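PDB 3LTO: mevalonate diphosphate decarboxylase from Legionella pneumophila, which probably catalyses the ATP-dependent decarboxylation of mevalonate diphosphate to isopentenyl diphosphate, the step that ends the classical mevalonate pathway. Local coordinates for residues A[202-207]-A[246-251]. Numbering follows the deposited sequence.
Sequences SPFYET and FKTCEK
Thr248 OG1 is gripped by Ser202 OG, which donates to it over 2.7 Å, and by the carbonyl of Gln244 in the last turns of helix 228-247; a weaker bond reaches Leu245 O. Since Ser202 gives its proton to Thr248, the threonine keeps its own to give chiefly to Gln244 O, with Leu245 O a weak second acceptor. Ser202 OG works in the other direction too, accepting from the backbone N of Phe204 at 3.2 Å with an N-H...O angle of 160°. It stands anti to its own backbone N (chi1 172°), and from there it links the Phe204 amide to Thr248.

Carbon contacts surround this pair of bonds. Pro203 sets its ring carbon CD 3.3 Å from Thr248 O, and the same carbonyl takes a CA-H...O contact from Ser202, with CA 3.5 Å from O. Phe204 lies across the threonine side chain at about a right angle; its CD2 is 3.9 Å from Thr248 OG1, while CE2 meets the methyl CG2 at 4.1 Å. The Phe204 side chain also touches Gln244 and Leu245, and the Phe204 backbone O accepts from Arg211 NH2 of helix 208-224.

Thus, within the C-terminal domain of this GHMP-family enzyme, the threonine at the C-terminal end of helix 228-247 is bound by the serine of an ST turn in the loop between helices 192-198 and 208-224.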
# COMPACT_ATOMS: atom_id res chain seq x y z
N SER A 202 -12.40 -20.62 -13.38
CA SER A 202 -11.33 -21.51 -13.78
C SER A 202 -10.74 -22.17 -12.54
O SER A 202 -10.64 -21.54 -11.49
CB SER A 202 -10.23 -20.74 -14.50
OG SER A 202 -9.12 -21.59 -14.72
N PRO A 203 -10.35 -23.44 -12.65
CA PRO A 203 -9.77 -24.17 -11.51
C PRO A 203 -8.39 -23.63 -11.16
O PRO A 203 -7.89 -23.88 -10.07
CB PRO A 203 -9.69 -25.61 -12.02
CG PRO A 203 -10.70 -25.67 -13.10
CD PRO A 203 -10.55 -24.35 -13.79
N PHE A 204 -7.78 -22.90 -12.08
CA PHE A 204 -6.45 -22.36 -11.87
C PHE A 204 -6.46 -20.92 -11.37
O PHE A 204 -5.42 -20.35 -11.06
CB PHE A 204 -5.64 -22.44 -13.17
CG PHE A 204 -5.65 -23.81 -13.81
CD1 PHE A 204 -5.28 -24.93 -13.08
CD2 PHE A 204 -6.02 -23.96 -15.14
CE1 PHE A 204 -5.28 -26.20 -13.68
CE2 PHE A 204 -6.02 -25.23 -15.74
CZ PHE A 204 -5.65 -26.35 -15.01
N TYR A 205 -7.65 -20.33 -11.29
CA TYR A 205 -7.78 -18.95 -10.83
C TYR A 205 -7.30 -18.77 -9.40
O TYR A 205 -6.53 -17.86 -9.09
CB TYR A 205 -9.23 -18.50 -10.97
CG TYR A 205 -9.51 -17.14 -10.38
CD1 TYR A 205 -9.85 -17.00 -9.03
CD2 TYR A 205 -9.45 -15.99 -11.16
CE1 TYR A 205 -10.11 -15.76 -8.48
CE2 TYR A 205 -9.70 -14.73 -10.62
CZ TYR A 205 -10.04 -14.63 -9.28
OH TYR A 205 -10.30 -13.39 -8.73
N GLU A 206 -7.77 -19.65 -8.52
CA GLU A 206 -7.42 -19.63 -7.11
C GLU A 206 -5.92 -19.51 -6.84
O GLU A 206 -5.50 -18.82 -5.91
CB GLU A 206 -7.94 -20.92 -6.46
CG GLU A 206 -7.47 -22.17 -7.22
CD GLU A 206 -8.10 -23.45 -6.71
OE1 GLU A 206 -7.81 -23.84 -5.56
OE2 GLU A 206 -8.90 -24.07 -7.46
N THR A 207 -5.12 -20.19 -7.66
CA THR A 207 -3.67 -20.20 -7.52
C THR A 207 -2.93 -19.25 -8.48
O THR A 207 -1.69 -19.24 -8.53
CB THR A 207 -3.13 -21.62 -7.77
OG1 THR A 207 -3.57 -22.06 -9.07
CG2 THR A 207 -3.66 -22.59 -6.70
N PHE A 246 -9.15 -18.16 -19.37
CA PHE A 246 -10.35 -17.91 -20.16
C PHE A 246 -10.96 -19.20 -20.71
O PHE A 246 -12.17 -19.42 -20.63
CB PHE A 246 -10.04 -16.96 -21.34
CG PHE A 246 -9.29 -15.70 -20.96
CD1 PHE A 246 -9.63 -14.98 -19.82
CD2 PHE A 246 -8.26 -15.22 -21.77
CE1 PHE A 246 -8.96 -13.80 -19.50
CE2 PHE A 246 -7.59 -14.04 -21.46
CZ PHE A 246 -7.94 -13.33 -20.31
N LYS A 247 -10.12 -20.09 -21.25
CA LYS A 247 -10.64 -21.32 -21.83
C LYS A 247 -10.91 -22.47 -20.85
O LYS A 247 -11.37 -23.53 -21.27
CB LYS A 247 -9.73 -21.81 -22.95
CG LYS A 247 -8.40 -22.37 -22.50
CD LYS A 247 -7.60 -22.90 -23.69
CE LYS A 247 -6.34 -23.64 -23.25
NZ LYS A 247 -5.48 -23.99 -24.40
N THR A 248 -10.62 -22.27 -19.57
CA THR A 248 -10.89 -23.33 -18.60
C THR A 248 -11.94 -22.90 -17.57
O THR A 248 -12.10 -23.55 -16.54
CB THR A 248 -9.61 -23.76 -17.84
OG1 THR A 248 -9.01 -22.63 -17.22
CG2 THR A 248 -8.61 -24.39 -18.79
N CYS A 249 -12.66 -21.82 -17.85
CA CYS A 249 -13.71 -21.38 -16.93
C CYS A 249 -14.99 -22.17 -17.23
O CYS A 249 -14.98 -23.09 -18.05
CB CYS A 249 -13.97 -19.87 -17.06
SG CYS A 249 -14.65 -19.31 -18.65
N GLU A 250 -16.07 -21.81 -16.55
CA GLU A 250 -17.36 -22.48 -16.71
C GLU A 250 -17.78 -22.56 -18.18
O GLU A 250 -18.13 -23.64 -18.67
CB GLU A 250 -18.41 -21.73 -15.90
CG GLU A 250 -19.74 -22.43 -15.76
CD GLU A 250 -20.54 -21.90 -14.58
OE1 GLU A 250 -20.06 -22.05 -13.43
OE2 GLU A 250 -21.62 -21.32 -14.81
N LYS A 251 -17.73 -21.43 -18.87
CA LYS A 251 -18.08 -21.38 -20.28
C LYS A 251 -16.86 -20.91 -21.05
O LYS A 251 -16.68 -19.72 -21.31
CB LYS A 251 -19.27 -20.44 -20.50
CG LYS A 251 -20.60 -20.97 -19.96
CD LYS A 251 -21.15 -22.10 -20.83
CE LYS A 251 -22.51 -22.60 -20.34
NZ LYS A 251 -22.43 -23.25 -18.99